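Local coordinates for tRNA (guanine(9)-N1)-methyltransferase (Schizosaccharomyces pombe, PDB 4JWH), which catalyses S-adenosyl-L-methionine-dependent methylation of guanosine at position 9 of cytoplasmic tRNA to N(1)-methylguanosine, at residues C110-L115 with Q225-E230; V142-T147 with Q256-L261; K176-E181 with E187-L192; G212-K217 with K221-N226. All coordinates share one frame; numbering follows the deposited sequence.

Contact 1: residues C110-L115 with Q225-E230; sequences CAFDDL and QNKASE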
# COMPACT_ATOMS: atom_id res chain seq x y z
N CYS A 110 3.91 -6.37 -5.75
CA CYS A 110 5.04 -7.14 -5.27
C CYS A 110 5.94 -7.62 -6.40
O CYS A 110 6.45 -8.72 -6.34
CB CYS A 110 4.58 -8.33 -4.41
SG CYS A 110 3.63 -7.90 -2.93
N ALA A 111 6.16 -6.78 -7.40
CA ALA A 111 6.98 -7.13 -8.56
C ALA A 111 8.48 -6.92 -8.41
O ALA A 111 9.21 -7.10 -9.40
CB ALA A 111 6.47 -6.37 -9.81
N PHE A 112 8.96 -6.56 -7.22
CA PHE A 112 10.37 -6.08 -7.10
C PHE A 112 11.30 -6.98 -6.26
O PHE A 112 12.34 -6.53 -5.79
CB PHE A 112 10.40 -4.64 -6.53
CG PHE A 112 9.39 -3.74 -7.15
CD1 PHE A 112 9.60 -3.20 -8.43
CD2 PHE A 112 8.21 -3.43 -6.47
CE1 PHE A 112 8.64 -2.37 -9.02
CE2 PHE A 112 7.26 -2.61 -7.04
CZ PHE A 112 7.47 -2.07 -8.32
N ASP A 113 10.88 -8.23 -6.07
CA ASP A 113 11.66 -9.26 -5.34
C ASP A 113 13.16 -9.20 -5.71
O ASP A 113 14.03 -9.18 -4.84
CB ASP A 113 11.09 -10.65 -5.67
CG ASP A 113 11.15 -11.62 -4.50
OD1 ASP A 113 12.12 -12.43 -4.50
OD2 ASP A 113 10.24 -11.62 -3.63
N ASP A 114 13.46 -9.14 -7.00
CA ASP A 114 14.86 -9.15 -7.46
C ASP A 114 15.67 -7.89 -7.08
O ASP A 114 16.91 -7.90 -7.20
CB ASP A 114 14.93 -9.35 -8.98
CG ASP A 114 14.43 -10.71 -9.41
OD1 ASP A 114 14.67 -11.71 -8.69
OD2 ASP A 114 13.80 -10.78 -10.48
N LEU A 115 15.01 -6.83 -6.65
CA LEU A 115 15.74 -5.60 -6.28
C LEU A 115 16.14 -5.54 -4.81
O LEU A 115 16.86 -4.63 -4.39
CB LEU A 115 14.94 -4.34 -6.66
CG LEU A 115 14.50 -4.24 -8.12
CD1 LEU A 115 13.77 -2.93 -8.41
CD2 LEU A 115 15.70 -4.44 -9.07
N GLN A 225 7.40 5.56 -10.06
CA GLN A 225 6.95 6.57 -10.99
C GLN A 225 7.19 6.10 -12.43
O GLN A 225 6.33 6.27 -13.28
CB GLN A 225 7.61 7.94 -10.70
CG GLN A 225 7.22 9.08 -11.69
CD GLN A 225 5.75 9.52 -11.60
OE1 GLN A 225 5.13 9.46 -10.55
NE2 GLN A 225 5.20 9.99 -12.72
N ASN A 226 8.36 5.50 -12.68
CA ASN A 226 8.72 5.11 -14.06
C ASN A 226 7.87 3.98 -14.58
O ASN A 226 7.48 3.95 -15.74
CB ASN A 226 10.19 4.69 -14.13
CG ASN A 226 11.14 5.89 -14.17
OD1 ASN A 226 10.74 6.97 -14.57
ND2 ASN A 226 12.37 5.70 -13.70
N LYS A 227 7.61 3.04 -13.70
CA LYS A 227 6.86 1.86 -14.02
C LYS A 227 5.43 2.24 -14.43
O LYS A 227 4.95 1.82 -15.47
CB LYS A 227 6.85 0.92 -12.81
CG LYS A 227 5.96 -0.32 -13.04
CD LYS A 227 6.04 -1.29 -11.92
CE LYS A 227 5.18 -2.50 -12.25
NZ LYS A 227 5.40 -3.52 -11.21
N ALA A 228 4.79 3.07 -13.62
CA ALA A 228 3.40 3.46 -13.87
C ALA A 228 3.27 4.35 -15.12
O ALA A 228 2.33 4.17 -15.89
CB ALA A 228 2.77 4.15 -12.64
N SER A 229 4.21 5.28 -15.31
CA SER A 229 4.23 6.10 -16.54
C SER A 229 4.32 5.26 -17.79
O SER A 229 3.52 5.45 -18.73
CB SER A 229 5.40 7.10 -16.54
OG SER A 229 5.35 7.86 -15.36
N GLU A 230 5.25 4.31 -17.80
CA GLU A 230 5.40 3.42 -18.96
C GLU A 230 4.11 2.67 -19.25
O GLU A 230 3.80 2.39 -20.42
CB GLU A 230 6.56 2.44 -18.78
CG GLU A 230 7.03 1.71 -20.05
CD GLU A 230 6.14 0.55 -20.47
OE1 GLU A 230 6.15 0.18 -21.67
OE2 GLU A 230 5.42 -0.01 -19.63
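Where the chain leaves strand 105-109 of the parallel sheet of this SPOUT methyltransferase, the loop residues A111 and F112 meet K227, a residue in the middle of helix 223-231. K227 spans the gap as a rod: with CG anti to the backbone N (chi1 175°) and every later torsion also extended, its ammonium end arrives at the loop while its backbone stays on the helix. The tip, K227 NZ, comes 3.4 Å from A111 CB, the small alanine methyl letting the ammonium end come close. Beside it lies the ring of F112, arriving from the opposite direction. Ring atoms CE1 and CZ of F112 pack on the aliphatic part of the lysine, F112 CZ lying 4.0 Å from K227 CD, and the same F112 CZ is 3.8 Å from K227 NZ, which approaches obliquely. Lysine suits the place because its methylenes can lie against an aromatic while its charge travels on to a carboxylate: K227 NZ forms a salt bridge with D109, the last residue of the strand. Within the helix, S229 OG folds back one turn to Q225 O at 2.8 Å; that carbonyl also takes the regular helical bond from S229 N, the two donors reaching it from opposite faces of its plane. In the loop, L115 N closes a tight turn on F112 O at 2.8 Å. Farther out, the F112 ring also touches L223 and C224 on helix 223-231 and Y191 on strand 189-192, while D113 accepts bonds from the backbone of R152 and L153 at the start of helix 151-161.

Contact 2: residues V142-T147 with Q256-L261; sequences VELFAT and QVFEIL. With SAH (S-adenosyl-L-homocysteine), chain C.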
# COMPACT_ATOMS: atom_id res chain seq x y z
N VAL A 142 -10.69 -2.20 3.47
CA VAL A 142 -10.73 -2.28 2.04
C VAL A 142 -10.46 -3.70 1.61
O VAL A 142 -10.19 -4.56 2.46
CB VAL A 142 -9.65 -1.34 1.41
CG1 VAL A 142 -9.94 0.08 1.81
CG2 VAL A 142 -8.24 -1.74 1.85
N GLU A 143 -10.48 -3.94 0.29
CA GLU A 143 -9.94 -5.19 -0.23
C GLU A 143 -8.46 -5.00 -0.56
O GLU A 143 -8.09 -4.18 -1.43
CB GLU A 143 -10.73 -5.71 -1.46
CG GLU A 143 -12.10 -6.38 -1.12
CD GLU A 143 -12.05 -7.72 -0.36
OE1 GLU A 143 -11.02 -8.41 -0.26
OE2 GLU A 143 -13.12 -8.12 0.14
N LEU A 144 -7.63 -5.74 0.18
CA LEU A 144 -6.19 -5.76 0.01
C LEU A 144 -5.74 -6.81 -1.01
O LEU A 144 -6.08 -7.98 -0.89
CB LEU A 144 -5.50 -6.00 1.38
CG LEU A 144 -3.97 -5.89 1.47
CD1 LEU A 144 -3.53 -4.53 0.96
CD2 LEU A 144 -3.46 -6.13 2.95
N PHE A 145 -4.98 -6.38 -2.01
CA PHE A 145 -4.43 -7.28 -3.01
C PHE A 145 -2.94 -7.26 -2.87
O PHE A 145 -2.35 -6.20 -2.52
CB PHE A 145 -4.81 -6.88 -4.45
CG PHE A 145 -6.24 -7.26 -4.84
CD1 PHE A 145 -6.48 -8.24 -5.82
CD2 PHE A 145 -7.31 -6.63 -4.23
CE1 PHE A 145 -7.79 -8.58 -6.18
CE2 PHE A 145 -8.62 -6.96 -4.58
CZ PHE A 145 -8.86 -7.97 -5.56
N ALA A 146 -2.33 -8.42 -3.11
CA ALA A 146 -0.87 -8.51 -3.26
C ALA A 146 -0.56 -9.13 -4.64
O ALA A 146 -0.71 -10.36 -4.84
CB ALA A 146 -0.29 -9.33 -2.15
N THR A 147 -0.13 -8.30 -5.58
CA THR A 147 0.02 -8.75 -6.97
C THR A 147 1.49 -9.05 -7.33
O THR A 147 2.41 -8.54 -6.68
CB THR A 147 -0.63 -7.74 -7.99
OG1 THR A 147 -0.03 -6.44 -7.85
CG2 THR A 147 -2.15 -7.63 -7.77
N GLN A 256 3.40 2.26 6.47
CA GLN A 256 3.06 3.64 6.86
C GLN A 256 2.07 4.26 5.87
O GLN A 256 1.10 4.93 6.24
CB GLN A 256 4.31 4.52 7.00
CG GLN A 256 5.07 4.27 8.31
CD GLN A 256 6.37 5.05 8.37
OE1 GLN A 256 7.04 5.24 7.36
NE2 GLN A 256 6.75 5.51 9.58
N VAL A 257 2.31 4.03 4.59
CA VAL A 257 1.46 4.60 3.55
C VAL A 257 0.09 3.94 3.65
O VAL A 257 -0.93 4.61 3.66
CB VAL A 257 2.08 4.32 2.15
CG1 VAL A 257 1.07 4.63 1.04
CG2 VAL A 257 3.33 5.19 1.98
N PHE A 258 0.07 2.62 3.76
CA PHE A 258 -1.21 1.91 3.93
C PHE A 258 -2.01 2.45 5.11
O PHE A 258 -3.21 2.76 4.99
CB PHE A 258 -1.05 0.39 4.09
CG PHE A 258 -2.37 -0.31 4.22
CD1 PHE A 258 -3.05 -0.71 3.08
CD2 PHE A 258 -2.98 -0.46 5.46
CE1 PHE A 258 -4.33 -1.32 3.18
CE2 PHE A 258 -4.25 -1.03 5.57
CZ PHE A 258 -4.92 -1.46 4.41
N GLU A 259 -1.35 2.53 6.27
CA GLU A 259 -1.98 3.02 7.49
C GLU A 259 -2.53 4.44 7.32
O GLU A 259 -3.63 4.78 7.82
CB GLU A 259 -0.97 2.96 8.65
CG GLU A 259 -0.60 1.54 9.11
CD GLU A 259 0.69 1.53 9.94
OE1 GLU A 259 1.20 0.45 10.23
OE2 GLU A 259 1.22 2.64 10.24
N ILE A 260 -1.76 5.29 6.63
CA ILE A 260 -2.23 6.65 6.39
C ILE A 260 -3.50 6.66 5.51
O ILE A 260 -4.46 7.36 5.83
CB ILE A 260 -1.11 7.52 5.79
CG1 ILE A 260 -0.06 7.89 6.88
CG2 ILE A 260 -1.67 8.77 5.02
CD1 ILE A 260 1.26 8.26 6.20
N LEU A 261 -3.51 5.88 4.43
CA LEU A 261 -4.69 5.79 3.56
C LEU A 261 -5.90 5.34 4.35
O LEU A 261 -6.96 5.94 4.25
CB LEU A 261 -4.45 4.82 2.40
CG LEU A 261 -3.25 5.15 1.50
CD1 LEU A 261 -3.10 4.02 0.46
CD2 LEU A 261 -3.49 6.50 0.81
N SAH C . 12.12 4.14 -4.52
CA SAH C . 10.90 3.40 -4.25
CB SAH C . 10.76 3.34 -2.71
CG SAH C . 9.36 3.52 -2.28
SD SAH C . 8.76 3.36 -0.65
C SAH C . 9.81 3.97 -5.15
O SAH C . 8.64 4.05 -4.91
OXT SAH C . 10.10 4.33 -6.25
C5' SAH C . 7.48 2.18 -0.87
C4' SAH C . 6.15 2.67 -1.42
O4' SAH C . 5.46 3.51 -0.54
C3' SAH C . 6.17 3.41 -2.76
O3' SAH C . 6.25 2.55 -3.85
C2' SAH C . 4.91 4.21 -2.74
O2' SAH C . 3.88 3.41 -3.22
C1' SAH C . 4.77 4.48 -1.26
N9 SAH C . 5.17 5.85 -0.88
C8 SAH C . 6.13 6.17 -0.06
N7 SAH C . 6.20 7.46 0.14
C5 SAH C . 5.23 7.99 -0.53
C6 SAH C . 4.71 9.34 -0.77
N6 SAH C . 5.28 10.38 -0.22
N1 SAH C . 3.66 9.47 -1.55
C2 SAH C . 3.08 8.42 -2.11
N3 SAH C . 3.50 7.19 -1.96
C4 SAH C . 4.54 6.91 -1.19
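F258, on helix 254-267, is the side chain by which that helix meets V142 and L144 at the start of strand 143-147, V142 just before it. Its CB already points to the strand, although at 6.3 Å from L144 CD1 F258 CB itself is too far to pack. CG stands anti to the backbone N (chi1 -178°), which throws the ring straight off the helix and into the gap. The work is then done at the far side of the ring. F258 CE1 lies 4.0 Å from L144 CD1, a methyl that comes in obliquely, and 4.2 Å from V142 CG2, which sits at the ring edge near its plane. The outermost carbon, F258 CZ, is likewise 4.2 Å from V142 CG2, so the valine methyl faces the CE1-CZ bond head on. A long, flat ring suits a place where F258 CA and L144 CA stand 9.9 Å apart, and branched aliphatic residues answer it with methyls and leave no buried polar group to satisfy. Next along the helix, V257 serves the cofactor pocket: V257 CG2 touches N9 of the adenine of S-adenosyl-L-homocysteine at 3.5 Å. One turn of helix thus carries both a core residue and a pocket residue. Around the contact, the F258 ring also rests on I106 of the neighbouring strand 105-109 and on C131 and N135 of helix 118-137, C131 touching L144 as well, while I260 leads to helix 270-277.

Contact 3: residues K176-E181 with E187-L192; sequences KSYLEE and EKLVYL. With SAH (S-adenosyl-L-homocysteine), chain C.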
# COMPACT_ATOMS: atom_id res chain seq x y z
N LYS A 176 -0.77 -12.85 -10.67
CA LYS A 176 -1.08 -11.85 -11.69
C LYS A 176 -0.52 -10.49 -11.29
O LYS A 176 -0.51 -10.13 -10.09
CB LYS A 176 -2.60 -11.71 -11.95
CG LYS A 176 -3.25 -12.99 -12.55
CD LYS A 176 -4.72 -12.73 -12.86
CE LYS A 176 -5.36 -13.88 -13.62
NZ LYS A 176 -5.59 -15.07 -12.73
N SER A 177 -0.06 -9.75 -12.28
CA SER A 177 0.30 -8.34 -12.10
C SER A 177 -1.00 -7.57 -11.85
O SER A 177 -2.08 -8.08 -12.18
CB SER A 177 0.96 -7.81 -13.36
OG SER A 177 -0.05 -7.62 -14.35
N TYR A 178 -0.90 -6.36 -11.27
CA TYR A 178 -2.08 -5.51 -11.09
C TYR A 178 -2.72 -5.17 -12.43
O TYR A 178 -3.95 -5.06 -12.52
CB TYR A 178 -1.82 -4.23 -10.24
CG TYR A 178 -0.70 -3.29 -10.73
CD1 TYR A 178 0.53 -3.25 -10.09
CD2 TYR A 178 -0.90 -2.41 -11.78
CE1 TYR A 178 1.57 -2.39 -10.53
CE2 TYR A 178 0.14 -1.52 -12.22
CZ TYR A 178 1.36 -1.54 -11.60
OH TYR A 178 2.38 -0.70 -12.01
N LEU A 179 -1.88 -4.99 -13.45
CA LEU A 179 -2.31 -4.66 -14.81
C LEU A 179 -3.14 -5.81 -15.37
O LEU A 179 -4.15 -5.57 -16.03
CB LEU A 179 -1.12 -4.33 -15.72
CG LEU A 179 -1.41 -3.52 -17.01
CD1 LEU A 179 -2.05 -2.17 -16.72
CD2 LEU A 179 -0.14 -3.34 -17.88
N GLU A 180 -2.74 -7.04 -15.07
CA GLU A 180 -3.49 -8.22 -15.45
C GLU A 180 -4.78 -8.31 -14.68
O GLU A 180 -5.84 -8.44 -15.27
CB GLU A 180 -2.66 -9.51 -15.29
CG GLU A 180 -1.50 -9.58 -16.28
CD GLU A 180 -0.55 -10.76 -16.06
OE1 GLU A 180 -0.05 -11.29 -17.08
OE2 GLU A 180 -0.27 -11.16 -14.90
N GLU A 181 -4.69 -8.23 -13.35
CA GLU A 181 -5.84 -8.38 -12.48
C GLU A 181 -6.91 -7.29 -12.69
O GLU A 181 -8.11 -7.57 -12.58
CB GLU A 181 -5.37 -8.50 -11.02
CG GLU A 181 -6.46 -8.58 -9.97
CD GLU A 181 -7.16 -9.93 -9.91
OE1 GLU A 181 -8.34 -9.94 -9.50
OE2 GLU A 181 -6.54 -10.96 -10.26
N GLU A 187 -8.21 2.49 -16.07
CA GLU A 187 -8.47 3.92 -15.93
C GLU A 187 -8.66 4.34 -14.46
O GLU A 187 -8.57 5.52 -14.12
CB GLU A 187 -9.69 4.28 -16.79
CG GLU A 187 -10.97 3.45 -16.51
CD GLU A 187 -11.02 2.05 -17.18
OE1 GLU A 187 -10.13 1.70 -17.98
OE2 GLU A 187 -11.99 1.30 -16.90
N LYS A 188 -8.89 3.35 -13.59
CA LYS A 188 -9.20 3.61 -12.20
C LYS A 188 -7.98 3.37 -11.31
O LYS A 188 -8.06 3.57 -10.10
CB LYS A 188 -10.37 2.74 -11.72
CG LYS A 188 -11.66 2.81 -12.59
CD LYS A 188 -12.62 3.95 -12.24
CE LYS A 188 -13.80 4.04 -13.26
NZ LYS A 188 -14.57 2.74 -13.52
N LEU A 189 -6.88 2.92 -11.90
CA LEU A 189 -5.65 2.66 -11.17
C LEU A 189 -4.93 3.96 -10.90
O LEU A 189 -4.86 4.83 -11.77
CB LEU A 189 -4.71 1.75 -11.98
CG LEU A 189 -5.13 0.29 -12.13
CD1 LEU A 189 -4.23 -0.41 -13.13
CD2 LEU A 189 -5.17 -0.46 -10.79
N VAL A 190 -4.39 4.08 -9.69
CA VAL A 190 -3.51 5.19 -9.33
C VAL A 190 -2.33 4.56 -8.60
O VAL A 190 -2.52 3.89 -7.58
CB VAL A 190 -4.22 6.24 -8.41
CG1 VAL A 190 -3.21 7.26 -7.85
CG2 VAL A 190 -5.37 6.96 -9.12
N TYR A 191 -1.12 4.76 -9.11
CA TYR A 191 0.08 4.29 -8.45
C TYR A 191 0.62 5.42 -7.55
O TYR A 191 1.02 6.49 -8.02
CB TYR A 191 1.14 3.87 -9.48
CG TYR A 191 2.09 2.78 -9.00
CD1 TYR A 191 2.28 1.64 -9.76
CD2 TYR A 191 2.83 2.91 -7.81
CE1 TYR A 191 3.15 0.63 -9.36
CE2 TYR A 191 3.71 1.89 -7.38
CZ TYR A 191 3.83 0.75 -8.18
OH TYR A 191 4.67 -0.27 -7.85
N LEU A 192 0.61 5.17 -6.25
CA LEU A 192 1.16 6.12 -5.27
C LEU A 192 2.69 6.16 -5.37
O LEU A 192 3.35 5.13 -5.31
CB LEU A 192 0.70 5.71 -3.87
CG LEU A 192 -0.84 5.86 -3.70
CD1 LEU A 192 -1.31 5.31 -2.39
CD2 LEU A 192 -1.27 7.34 -3.81
N SAH C . 12.12 4.14 -4.52
CA SAH C . 10.90 3.40 -4.25
CB SAH C . 10.76 3.34 -2.71
CG SAH C . 9.36 3.52 -2.28
SD SAH C . 8.76 3.36 -0.65
C SAH C . 9.81 3.97 -5.15
O SAH C . 8.64 4.05 -4.91
OXT SAH C . 10.10 4.33 -6.25
C5' SAH C . 7.48 2.18 -0.87
C4' SAH C . 6.15 2.67 -1.42
O4' SAH C . 5.46 3.51 -0.54
C3' SAH C . 6.17 3.41 -2.76
O3' SAH C . 6.25 2.55 -3.85
C2' SAH C . 4.91 4.21 -2.74
O2' SAH C . 3.88 3.41 -3.22
C1' SAH C . 4.77 4.48 -1.26
N9 SAH C . 5.17 5.85 -0.88
C8 SAH C . 6.13 6.17 -0.06
N7 SAH C . 6.20 7.46 0.14
C5 SAH C . 5.23 7.99 -0.53
C6 SAH C . 4.71 9.34 -0.77
N6 SAH C . 5.28 10.38 -0.22
N1 SAH C . 3.66 9.47 -1.55
C2 SAH C . 3.08 8.42 -2.11
N3 SAH C . 3.50 7.19 -1.96
C4 SAH C . 4.54 6.91 -1.19
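The single helical turn 178-181 carries Y178 over strand 189-192, whose extended backbone sends L189 and Y191, two residues apart, to the same side. At the start of the turn S177 and E180 form a capping box: S177 OG accepts E180 N at 2.8 Å, and S177 N returns a bond to E180 OE2, met on the anti side of the carboxylate with an N-H...O angle of 164°. Directly after the cap, Y178 places CG between its backbone N and carbonyl carbon (chi1 56°), which carries the ring down to the strand. The two tyrosine side chains cross at about a right angle, with ring planes at 76°. Y178 OH meets the edge of the Y191 ring in its plane, 3.1 Å from Y191 CE1, and at the other end of the ring Y178 CD2 packs 4.1 Å from L189 CD1. Tyrosine suits both positions, burying an aromatic surface while its hydroxyl finds a polar mate: Y178 OH bonds to Q231 and Y191 OH to D109. Strand 189-192 is an inner strand of the parallel sheet in this SPOUT-clan methyltransferase, and its last residue, L192, binds S-adenosyl-L-methionine. Replacing Y178 by an alanine is likely to open a gap over L189 and the Y191 ring edge and to leave the Q231 amide oxygen without this hydroxyl. Beyond Y191, L192 O accepts the ribose hydroxyl O2' of S-adenosyl-L-homocysteine at 2.8 Å.

Contact 4: residues G212-K217 with K221-N226; sequences GAIVDK and KNLCQN. With SAH (S-adenosyl-L-homocysteine), chain C.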
# COMPACT_ATOMS: atom_id res chain seq x y z
N GLY A 212 3.90 0.49 -4.02
CA GLY A 212 5.08 -0.34 -4.33
C GLY A 212 5.55 -1.20 -3.17
O GLY A 212 5.91 -0.69 -2.11
N ALA A 213 5.55 -2.52 -3.34
CA ALA A 213 5.97 -3.39 -2.23
C ALA A 213 7.48 -3.57 -2.34
O ALA A 213 7.97 -4.54 -2.93
CB ALA A 213 5.24 -4.74 -2.24
N ILE A 214 8.20 -2.60 -1.77
CA ILE A 214 9.66 -2.61 -1.80
C ILE A 214 10.26 -1.83 -0.62
O ILE A 214 9.77 -0.77 -0.23
CB ILE A 214 10.21 -2.06 -3.17
CG1 ILE A 214 11.74 -2.24 -3.26
CG2 ILE A 214 9.75 -0.61 -3.43
CD1 ILE A 214 12.35 -1.90 -4.59
N VAL A 215 11.30 -2.39 -0.04
CA VAL A 215 12.07 -1.77 1.01
C VAL A 215 13.46 -1.47 0.44
O VAL A 215 14.30 -2.37 0.32
CB VAL A 215 12.17 -2.73 2.23
CG1 VAL A 215 13.15 -2.20 3.30
CG2 VAL A 215 10.78 -2.93 2.81
N ASP A 216 13.66 -0.23 0.02
CA ASP A 216 14.89 0.14 -0.67
C ASP A 216 15.60 1.34 -0.04
O ASP A 216 16.71 1.66 -0.43
CB ASP A 216 14.58 0.33 -2.18
CG ASP A 216 13.84 1.62 -2.49
OD1 ASP A 216 13.03 2.05 -1.65
OD2 ASP A 216 14.06 2.21 -3.57
N LYS A 217 14.94 2.00 0.92
CA LYS A 217 15.46 3.24 1.53
C LYS A 217 15.46 4.33 0.46
O LYS A 217 16.26 5.27 0.51
CB LYS A 217 16.89 3.09 2.04
CG LYS A 217 17.11 2.31 3.31
CD LYS A 217 18.53 2.66 3.84
CE LYS A 217 18.72 2.29 5.31
NZ LYS A 217 19.79 3.13 5.93
N LYS A 221 15.27 5.70 -6.89
CA LYS A 221 14.49 6.92 -7.14
C LYS A 221 13.73 6.74 -8.43
O LYS A 221 14.26 6.18 -9.37
CB LYS A 221 15.41 8.15 -7.27
CG LYS A 221 16.39 8.35 -6.14
CD LYS A 221 17.22 9.65 -6.37
CE LYS A 221 17.89 10.17 -5.08
NZ LYS A 221 18.53 11.54 -5.27
N ASN A 222 12.50 7.22 -8.47
CA ASN A 222 11.69 7.16 -9.68
C ASN A 222 11.25 5.78 -10.12
O ASN A 222 10.60 5.66 -11.14
CB ASN A 222 12.37 7.85 -10.84
CG ASN A 222 12.09 9.31 -10.86
OD1 ASN A 222 11.02 9.73 -11.30
ND2 ASN A 222 13.03 10.09 -10.31
N LEU A 223 11.59 4.77 -9.34
CA LEU A 223 11.27 3.40 -9.76
C LEU A 223 9.77 3.26 -10.06
O LEU A 223 9.34 2.91 -11.19
CB LEU A 223 11.72 2.40 -8.69
CG LEU A 223 11.37 0.91 -8.86
CD1 LEU A 223 12.34 0.21 -9.80
CD2 LEU A 223 11.36 0.24 -7.51
N CYS A 224 8.97 3.53 -9.04
CA CYS A 224 7.52 3.31 -9.20
C CYS A 224 6.91 4.32 -10.15
O CYS A 224 6.07 3.98 -11.00
CB CYS A 224 6.81 3.24 -7.84
SG CYS A 224 7.38 1.76 -6.94
N GLN A 225 7.40 5.56 -10.06
CA GLN A 225 6.95 6.57 -10.99
C GLN A 225 7.19 6.10 -12.43
O GLN A 225 6.33 6.27 -13.28
CB GLN A 225 7.61 7.94 -10.70
CG GLN A 225 7.22 9.08 -11.69
CD GLN A 225 5.75 9.52 -11.60
OE1 GLN A 225 5.13 9.46 -10.55
NE2 GLN A 225 5.20 9.99 -12.72
N ASN A 226 8.36 5.50 -12.68
CA ASN A 226 8.72 5.11 -14.06
C ASN A 226 7.87 3.98 -14.58
O ASN A 226 7.48 3.95 -15.74
CB ASN A 226 10.19 4.69 -14.13
CG ASN A 226 11.14 5.89 -14.17
OD1 ASN A 226 10.74 6.97 -14.57
ND2 ASN A 226 12.37 5.70 -13.70
N SAH C . 12.12 4.14 -4.52
CA SAH C . 10.90 3.40 -4.25
CB SAH C . 10.76 3.34 -2.71
CG SAH C . 9.36 3.52 -2.28
SD SAH C . 8.76 3.36 -0.65
C SAH C . 9.81 3.97 -5.15
O SAH C . 8.64 4.05 -4.91
OXT SAH C . 10.10 4.33 -6.25
C5' SAH C . 7.48 2.18 -0.87
C4' SAH C . 6.15 2.67 -1.42
O4' SAH C . 5.46 3.51 -0.54
C3' SAH C . 6.17 3.41 -2.76
O3' SAH C . 6.25 2.55 -3.85
C2' SAH C . 4.91 4.21 -2.74
O2' SAH C . 3.88 3.41 -3.22
C1' SAH C . 4.77 4.48 -1.26
N9 SAH C . 5.17 5.85 -0.88
C8 SAH C . 6.13 6.17 -0.06
N7 SAH C . 6.20 7.46 0.14
C5 SAH C . 5.23 7.99 -0.53
C6 SAH C . 4.71 9.34 -0.77
N6 SAH C . 5.28 10.38 -0.22
N1 SAH C . 3.66 9.47 -1.55
C2 SAH C . 3.08 8.42 -2.11
N3 SAH C . 3.50 7.19 -1.96
C4 SAH C . 4.54 6.91 -1.19
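G212 CA lies 4.1 Å from C224 SG, and the two residues grip S-adenosyl-L-homocysteine from two directions. G212 N donates to the ribose O2' at 3.0 Å, and C224 N to the carboxylate OXT at 3.1 Å with a nearly straight N-H...O angle of 171°. As this N-H belongs to the first turn of helix 223-231, the helix end would probably favour the negative charge. D216, the proton acceptor of the reaction, holds the amino group of S-adenosyl-L-homocysteine, D216 OD2 lying 2.9 Å from SAH N; the same OD2 takes the backbone N-H of Y220, which fixes the carboxylate's rotation. With an alanine in place of D216, the amino group and the Y220 N-H would probably both lose their acceptor, besides the loss of the catalytic base. Glycine is fitting at 212, since a CB would collide with both the ribose O3' and C224 SG. I214 and L223, which also line the pocket, reach toward each other tip to tip, I214 CD1 3.8 Å from L223 CD2. Farther out, an inverse gamma turn at A213 bends the loop as it leaves strand 208-212; A213 bonds to the backbone of D109 and, with V215, touches helix 118-137, while L223 leans on L115.

The four contacts lie on and around one parallel sheet, and contacts 2, 3 and 4 touch the bound S-adenosyl-L-homocysteine. Contacts 1 and 4 are close neighbours, centres about 7 Å apart, and both end on helix 223-231, sharing Q225 and N226. Contact 3, its centre about 12 Å from that of contact 1, joins them through Y191, which touches F112, C224 and G212. Contact 2 lies apart, centres about 17 Å from contact 1, yet C110 N probably bonds to T147 O, and L261 meets L192. Along the chain contact 3 closes before contact 4 opens, both nested inside the loop closed by contact 2, whose segments alternate with those of contact 1. Distant pieces of sequence thus build a single pocket.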